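Local structure of putative NADP oxidoreductase BF3122 (Bacteroides fragilis, 3D1L) at the interface of chains A and B. The protein probably binds NADP through an N-terminal Rossmann-type domain and acts as an oxidoreductase, although its substrate is not apparent from the structure. Numbering follows the deposited sequence. Chains: chain A/B, Putative NADP oxidoreductase BF3122.

Contact 1: the interface of chains A and B. Residues chain A 196, 205-206, 208-209; chain B 123, 138, 140, 162, 174.
A chi1 of 74° turns CG1 of A:Val205 between its backbone N and carbonyl carbon and toward B:Leu174, 3.7 Å from CG1 to CD2, the two side chains crossing at about a right angle. CG2, anti to the backbone N, enters between a ring and a proline: it lies in plane at the edge of the B:Phe140 ring, 3.8 Å from CZ, and touches CG of B:Pro138. The same phenyl ring carries B:Leu174 CD1 over one face, toward the rim, so that B:Leu174 braces the aromatic wall with one methyl and receives the valine with the other. Beside this group B:Met123, a selenomethionine, runs out straight with CG anti to its backbone N (chi1 -167°) and bends at chi3. The bend brings its CE to that of A:Met206, whose chain is bent at chi2 and chi3 and crosses it at about a right angle, 3.6 Å from methyl CE to methyl CE. That terminal methyl of B:Met123 also meets A:Leu209: CD2 packs on CE at 3.6 Å, while CD1 lies 3.5 Å from the carbonyl O of B:Met123 and also reaches CE and the B:Pro138 ring. B:Arg162 passes along the margin with NH1 4.0 Å from CA of A:Val205, without a polar partner across the contact. The patch is apolar, methyls packing on proline, ring and selenomethionine. It seats 3-10 helix 203-206 and the start of helix 207-219 of one subunit against loops, strand 139-143 and the long helix of the other, which would help set the subunits relative to each other if the pair in the crystal is the biological dimer.

Contact 2: the interface of chains A and B. Residues chain A 175-176, 179-180, 184; chain B 195, 241, 244-245, 255.
A:Leu176 projects from the long helix 168-198, within the C-terminal DUF2520 family region, into a pocket formed by three helices and a loop residue of chain B. Its CB lies 3.9 Å from CD2 of B:Leu195, and CG comes nearer to the same methyl, at 3.5 Å. Beyond CG, which is anti to the backbone N (chi1 177°), the side chain forks. CD1 settles over one face of the B:His241 imidazole, toward the rim, 3.9 Å from the ring centroid in a CH-pi contact, and also touches CE1 of B:Tyr255. CD2 takes the other way, between both methyls of B:Leu195, CB and SE of the selenomethionine B:Met244, and CD2 of B:Leu245. The imidazole beneath CD1 is tied within its own chain by a hydrogen bond of 2.6 Å between B:His241 ND1 and B:Tyr255 OH, with an angle of 155° at the hydrogen, which probably helps hold the two rings in register. A:Val179, one helical turn on, spans this pair: CG2 meets the imidazole CE1 tip to tip, and CG1 rests 3.5 Å from B:Tyr255 CE1. Farther along, A:Phe184 directs its CE2-CZ edge at a face of the tyrosine ring, their planes 70° apart and CE2 3.4 Å from CD1. A:Phe180 CE2 stands in plane at the tyrosine's edge, and the A:Phe184 rim lies over one face of the A:Phe180 ring.

Contact 1: the interface of chains A and B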
ATOM      1  N   LEU A 196       2.781 -20.680  -1.798  1.00 43.05           N
ATOM      2  CA  LEU A 196       1.852 -21.375  -0.912  1.00 43.02           C
ATOM      3  C   LEU A 196       1.160 -22.572  -1.584  1.00 43.59           C
ATOM      4  O   LEU A 196       0.860 -23.561  -0.928  1.00 42.89           O
ATOM      5  CB  LEU A 196       0.844 -20.397  -0.324  1.00 42.16           C
ATOM      6  CG  LEU A 196       1.522 -19.357   0.592  1.00 42.20           C
ATOM      7  CD1 LEU A 196       0.555 -18.311   1.013  1.00 42.95           C
ATOM      8  CD2 LEU A 196       2.157 -19.999   1.828  1.00 38.33           C
ATOM      9  N   VAL A 205      -4.269 -17.345   4.823  1.00 41.20           N
ATOM     10  CA  VAL A 205      -3.405 -16.856   5.895  1.00 41.10           C
ATOM     11  C   VAL A 205      -2.698 -15.525   5.548  1.00 40.47           C
ATOM     12  O   VAL A 205      -2.385 -14.720   6.420  1.00 40.87           O
ATOM     13  CB  VAL A 205      -2.424 -17.999   6.361  1.00 41.68           C
ATOM     14  CG1 VAL A 205      -1.294 -18.269   5.345  1.00 40.41           C
ATOM     15  CG2 VAL A 205      -1.916 -17.754   7.736  1.00 42.52           C
HETATM   16  N   MSE A 206      -2.478 -15.294   4.260  1.00 40.46           N
HETATM   17  CA  MSE A 206      -1.859 -14.045   3.763  1.00 39.48           C
HETATM   18  C   MSE A 206      -2.771 -12.829   3.855  1.00 38.85           C
HETATM   19  O   MSE A 206      -2.286 -11.722   3.815  1.00 39.49           O
HETATM   20  CB  MSE A 206      -1.434 -14.205   2.300  1.00 38.38           C
HETATM   21  CG  MSE A 206      -0.277 -15.143   2.057  1.00 38.79           C
HETATM   22 SE   MSE A 206       1.438 -14.616   2.875  0.70 42.10          SE
HETATM   23  CE  MSE A 206       1.453 -15.826   4.370  1.00 32.32           C
ATOM     24  N   PRO A 208      -4.746 -11.186   6.169  1.00 38.09           N
ATOM     25  CA  PRO A 208      -4.498 -10.185   7.218  1.00 38.18           C
ATOM     26  C   PRO A 208      -3.186  -9.392   7.012  1.00 38.25           C
ATOM     27  O   PRO A 208      -3.106  -8.242   7.410  1.00 38.90           O
ATOM     28  CB  PRO A 208      -4.400 -11.026   8.506  1.00 37.78           C
ATOM     29  CG  PRO A 208      -4.888 -12.371   8.160  1.00 38.13           C
ATOM     30  CD  PRO A 208      -4.711 -12.561   6.714  1.00 38.54           C
ATOM     31  N   LEU A 209      -2.189 -10.002   6.378  1.00 38.93           N
ATOM     32  CA  LEU A 209      -0.896  -9.373   6.106  1.00 38.99           C
ATOM     33  C   LEU A 209      -1.055  -8.392   4.945  1.00 39.20           C
ATOM     34  O   LEU A 209      -0.538  -7.261   4.982  1.00 39.10           O
ATOM     35  CB  LEU A 209       0.142 -10.446   5.754  1.00 39.35           C
ATOM     36  CG  LEU A 209       0.734 -11.350   6.866  1.00 40.44           C
ATOM     37  CD1 LEU A 209      -0.322 -12.150   7.602  1.00 41.09           C
ATOM     38  CD2 LEU A 209       1.750 -12.295   6.281  1.00 39.11           C
TER
HETATM   39  N   MSE B 123       2.768 -13.442  12.789  1.00 37.72           N
HETATM   40  CA  MSE B 123       3.158 -13.064  11.423  1.00 37.14           C
HETATM   41  C   MSE B 123       2.305 -11.889  10.989  1.00 36.75           C
HETATM   42  O   MSE B 123       1.106 -12.010  10.755  1.00 36.04           O
HETATM   43  CB  MSE B 123       2.939 -14.251  10.471  1.00 37.12           C
HETATM   44  CG  MSE B 123       3.584 -14.102   9.103  1.00 36.58           C
HETATM   45 SE   MSE B 123       3.271 -15.657   7.975  0.50 35.65          SE
HETATM   46  CE  MSE B 123       1.344 -15.517   7.909  1.00 39.08           C
ATOM     47  N   PRO B 138      -2.232 -14.138  12.374  1.00 41.56           N
ATOM     48  CA  PRO B 138      -1.789 -15.539  12.445  1.00 41.37           C
ATOM     49  C   PRO B 138      -0.604 -15.701  13.421  1.00 40.93           C
ATOM     50  O   PRO B 138       0.445 -15.060  13.249  1.00 40.48           O
ATOM     51  CB  PRO B 138      -1.348 -15.850  11.011  1.00 41.70           C
ATOM     52  CG  PRO B 138      -1.988 -14.797  10.153  1.00 42.14           C
ATOM     53  CD  PRO B 138      -2.178 -13.589  11.003  1.00 41.12           C
ATOM     54  N   PHE B 140       1.897 -18.497  14.966  1.00 41.84           N
ATOM     55  CA  PHE B 140       2.400 -19.870  14.843  1.00 41.43           C
ATOM     56  C   PHE B 140       3.265 -20.294  16.006  1.00 42.11           C
ATOM     57  O   PHE B 140       4.161 -19.537  16.440  1.00 42.15           O
ATOM     58  CB  PHE B 140       3.137 -20.039  13.529  1.00 40.54           C
ATOM     59  CG  PHE B 140       2.329 -19.584  12.363  1.00 41.34           C
ATOM     60  CD1 PHE B 140       1.427 -20.451  11.748  1.00 40.03           C
ATOM     61  CD2 PHE B 140       2.416 -18.266  11.915  1.00 39.77           C
ATOM     62  CE1 PHE B 140       0.659 -20.032  10.691  1.00 40.45           C
ATOM     63  CE2 PHE B 140       1.644 -17.845  10.870  1.00 39.44           C
ATOM     64  CZ  PHE B 140       0.767 -18.727  10.252  1.00 40.69           C
ATOM     65  N   ARG B 162      -6.449 -16.542  15.648  1.00 40.82           N
ATOM     66  CA  ARG B 162      -5.807 -17.346  14.605  0.50 41.12           C
ATOM     67  C   ARG B 162      -4.497 -17.948  15.095  1.00 40.55           C
ATOM     68  O   ARG B 162      -3.416 -17.582  14.642  1.00 41.29           O
ATOM     69  CB  ARG B 162      -5.588 -16.525  13.324  0.50 40.81           C
ATOM     70  CG  ARG B 162      -6.785 -16.507  12.366  0.50 41.49           C
ATOM     71  CD  ARG B 162      -6.390 -15.913  11.005  0.50 42.10           C
ATOM     72  NE  ARG B 162      -7.316 -16.270   9.926  0.50 43.37           N
ATOM     73  CZ  ARG B 162      -7.055 -17.141   8.952  0.50 44.55           C
ATOM     74  NH1 ARG B 162      -5.884 -17.766   8.888  0.50 43.90           N
ATOM     75  NH2 ARG B 162      -7.976 -17.388   8.028  0.50 46.57           N
ATOM     76  N   LEU B 174       5.974 -20.058   5.168  1.00 38.09           N
ATOM     77  CA  LEU B 174       5.042 -18.958   5.350  1.00 38.36           C
ATOM     78  C   LEU B 174       5.807 -17.641   5.320  1.00 37.99           C
ATOM     79  O   LEU B 174       5.378 -16.685   4.689  1.00 38.73           O
ATOM     80  CB  LEU B 174       4.299 -19.112   6.672  1.00 37.50           C
ATOM     81  CG  LEU B 174       3.286 -20.253   6.714  1.00 38.24           C
ATOM     82  CD1 LEU B 174       2.961 -20.585   8.175  1.00 36.19           C
ATOM     83  CD2 LEU B 174       2.005 -19.893   5.941  1.00 33.32           C
TER

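Contact 2: the interface of chains A and B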
ATOM      1  N   HIS A 175       0.304   7.436 -13.709  1.00 46.95           N
ATOM      2  CA  HIS A 175      -0.001   6.119 -14.271  1.00 46.17           C
ATOM      3  C   HIS A 175       1.183   5.184 -14.193  1.00 44.80           C
ATOM      4  O   HIS A 175       1.012   3.970 -14.173  1.00 45.16           O
ATOM      5  CB  HIS A 175      -0.510   6.254 -15.705  1.00 46.40           C
ATOM      6  CG  HIS A 175      -1.667   7.189 -15.820  1.00 48.91           C
ATOM      7  ND1 HIS A 175      -1.517   8.521 -16.142  1.00 50.11           N
ATOM      8  CD2 HIS A 175      -2.988   7.002 -15.596  1.00 50.60           C
ATOM      9  CE1 HIS A 175      -2.697   9.109 -16.134  1.00 51.44           C
ATOM     10  NE2 HIS A 175      -3.607   8.210 -15.802  1.00 50.77           N
ATOM     11  N   LEU A 176       2.385   5.744 -14.180  1.00 43.90           N
ATOM     12  CA  LEU A 176       3.581   4.952 -13.935  1.00 43.62           C
ATOM     13  C   LEU A 176       3.584   4.467 -12.491  1.00 43.60           C
ATOM     14  O   LEU A 176       3.963   3.323 -12.203  1.00 43.09           O
ATOM     15  CB  LEU A 176       4.846   5.758 -14.238  1.00 43.27           C
ATOM     16  CG  LEU A 176       6.201   5.101 -13.960  1.00 43.23           C
ATOM     17  CD1 LEU A 176       6.378   3.719 -14.623  1.00 43.58           C
ATOM     18  CD2 LEU A 176       7.333   6.020 -14.335  1.00 43.39           C
ATOM     19  N   VAL A 179       1.171   1.591 -11.838  1.00 41.97           N
ATOM     20  CA  VAL A 179       1.736   0.297 -12.227  1.00 41.11           C
ATOM     21  C   VAL A 179       2.478  -0.359 -11.054  1.00 41.29           C
ATOM     22  O   VAL A 179       2.287  -1.544 -10.791  1.00 40.97           O
ATOM     23  CB  VAL A 179       2.640   0.402 -13.470  1.00 40.94           C
ATOM     24  CG1 VAL A 179       3.425  -0.907 -13.674  1.00 40.70           C
ATOM     25  CG2 VAL A 179       1.786   0.720 -14.732  1.00 39.62           C
ATOM     26  N   PHE A 180       3.321   0.417 -10.368  1.00 41.18           N
ATOM     27  CA  PHE A 180       3.982  -0.054  -9.149  1.00 42.15           C
ATOM     28  C   PHE A 180       2.978  -0.414  -8.073  1.00 42.58           C
ATOM     29  O   PHE A 180       3.014  -1.520  -7.529  1.00 43.24           O
ATOM     30  CB  PHE A 180       4.988   0.978  -8.638  1.00 41.44           C
ATOM     31  CG  PHE A 180       6.253   1.023  -9.454  1.00 42.13           C
ATOM     32  CD1 PHE A 180       7.318   0.180  -9.147  1.00 39.18           C
ATOM     33  CD2 PHE A 180       6.364   1.873 -10.555  1.00 38.24           C
ATOM     34  CE1 PHE A 180       8.484   0.198  -9.912  1.00 39.66           C
ATOM     35  CE2 PHE A 180       7.527   1.893 -11.320  1.00 38.29           C
ATOM     36  CZ  PHE A 180       8.590   1.065 -11.002  1.00 39.25           C
ATOM     37  N   PHE A 184       2.229  -4.275  -9.900  1.00 39.06           N
ATOM     38  CA  PHE A 184       3.411  -4.922  -9.331  1.00 38.68           C
ATOM     39  C   PHE A 184       3.103  -5.458  -7.924  1.00 38.63           C
ATOM     40  O   PHE A 184       3.601  -6.510  -7.538  1.00 38.45           O
ATOM     41  CB  PHE A 184       4.632  -3.980  -9.339  1.00 38.15           C
ATOM     42  CG  PHE A 184       5.171  -3.649 -10.737  1.00 38.49           C
ATOM     43  CD1 PHE A 184       4.767  -4.368 -11.870  1.00 37.07           C
ATOM     44  CD2 PHE A 184       6.097  -2.635 -10.902  1.00 37.24           C
ATOM     45  CE1 PHE A 184       5.268  -4.053 -13.145  1.00 35.95           C
ATOM     46  CE2 PHE A 184       6.612  -2.327 -12.164  1.00 37.30           C
ATOM     47  CZ  PHE A 184       6.195  -3.047 -13.293  1.00 36.38           C
TER
ATOM     48  N   LEU B 195       8.923   8.192  -6.938  1.00 46.20           N
ATOM     49  CA  LEU B 195       8.585   8.698  -8.262  0.50 46.08           C
ATOM     50  C   LEU B 195       7.681   9.925  -8.174  1.00 46.36           C
ATOM     51  O   LEU B 195       7.944  10.940  -8.817  1.00 46.45           O
ATOM     52  CB  LEU B 195       7.917   7.595  -9.087  0.50 45.89           C
ATOM     53  CG  LEU B 195       7.257   7.927 -10.427  0.50 45.41           C
ATOM     54  CD1 LEU B 195       8.279   8.236 -11.507  0.50 45.53           C
ATOM     55  CD2 LEU B 195       6.389   6.766 -10.832  0.50 45.16           C
ATOM     56  N   HIS B 241       7.271   3.726 -20.229  1.00 58.09           N
ATOM     57  CA  HIS B 241       7.584   3.609 -18.811  1.00 57.94           C
ATOM     58  C   HIS B 241       9.069   3.365 -18.519  1.00 58.34           C
ATOM     59  O   HIS B 241       9.630   3.943 -17.598  1.00 58.58           O
ATOM     60  CB  HIS B 241       6.687   2.572 -18.141  1.00 57.27           C
ATOM     61  CG  HIS B 241       5.282   3.053 -17.937  1.00 57.08           C
ATOM     62  ND1 HIS B 241       4.259   2.233 -17.510  1.00 55.51           N
ATOM     63  CD2 HIS B 241       4.729   4.279 -18.125  1.00 56.36           C
ATOM     64  CE1 HIS B 241       3.140   2.932 -17.433  1.00 56.98           C
ATOM     65  NE2 HIS B 241       3.398   4.178 -17.800  1.00 55.83           N
HETATM   66  N   MSE B 244      10.849   6.621 -18.947  1.00 60.58           N
HETATM   67  CA  MSE B 244      10.716   7.466 -17.755  1.00 61.43           C
HETATM   68  C   MSE B 244      11.691   7.152 -16.622  1.00 60.76           C
HETATM   69  O   MSE B 244      12.091   8.045 -15.872  1.00 60.65           O
HETATM   70  CB  MSE B 244       9.291   7.423 -17.224  1.00 61.04           C
HETATM   71  CG  MSE B 244       8.450   8.539 -17.758  1.00 62.49           C
HETATM   72 SE   MSE B 244       6.687   8.632 -16.973  0.50 64.12          SE
HETATM   73  CE  MSE B 244       5.754   7.619 -18.336  1.00 61.74           C
ATOM     74  N   LEU B 245      12.074   5.885 -16.516  1.00 60.65           N
ATOM     75  CA  LEU B 245      12.945   5.408 -15.448  1.00 60.38           C
ATOM     76  C   LEU B 245      14.432   5.342 -15.839  1.00 60.53           C
ATOM     77  O   LEU B 245      15.254   4.766 -15.108  1.00 60.94           O
ATOM     78  CB  LEU B 245      12.464   4.035 -14.995  1.00 60.55           C
ATOM     79  CG  LEU B 245      11.012   3.883 -14.554  1.00 60.53           C
ATOM     80  CD1 LEU B 245      10.691   2.403 -14.466  1.00 59.97           C
ATOM     81  CD2 LEU B 245      10.763   4.570 -13.223  1.00 57.92           C
ATOM     82  N   TYR B 255      11.215  -2.776 -13.070  1.00 54.69           N
ATOM     83  CA  TYR B 255       9.994  -2.607 -13.855  1.00 54.79           C
ATOM     84  C   TYR B 255       9.956  -3.650 -14.989  1.00 55.22           C
ATOM     85  O   TYR B 255       8.930  -4.295 -15.221  1.00 55.55           O
ATOM     86  CB  TYR B 255       9.893  -1.176 -14.416  1.00 54.20           C
ATOM     87  CG  TYR B 255       8.619  -0.920 -15.202  1.00 54.05           C
ATOM     88  CD1 TYR B 255       7.553  -0.225 -14.626  1.00 54.30           C
ATOM     89  CD2 TYR B 255       8.477  -1.382 -16.521  1.00 53.48           C
ATOM     90  CE1 TYR B 255       6.369   0.008 -15.337  1.00 54.08           C
ATOM     91  CE2 TYR B 255       7.295  -1.153 -17.242  1.00 53.73           C
ATOM     92  CZ  TYR B 255       6.248  -0.466 -16.639  1.00 53.37           C
ATOM     93  OH  TYR B 255       5.085  -0.241 -17.331  1.00 53.46           O
TER

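The centres of the C-alpha atoms of contact 1 and contact 2 lie about 29 Å apart, and helix 168-198 serves both, from each chain. Chain A gives the far end of this helix to contact 1 and its earlier turns to contact 2; chain B does the reverse, with B:Leu174 in the first and B:Leu195 in the second. Two-fold symmetry repeats each contact with the chains exchanged. Contact 1 adds 3-10 helix 203-206 and helix 207-219 of chain A and loops and strand 139-143 of chain B; contact 2 adds helices 235-244 and 249-264. Such interlocking is consistent with a dimer, though the structure alone does not show that it forms in solution.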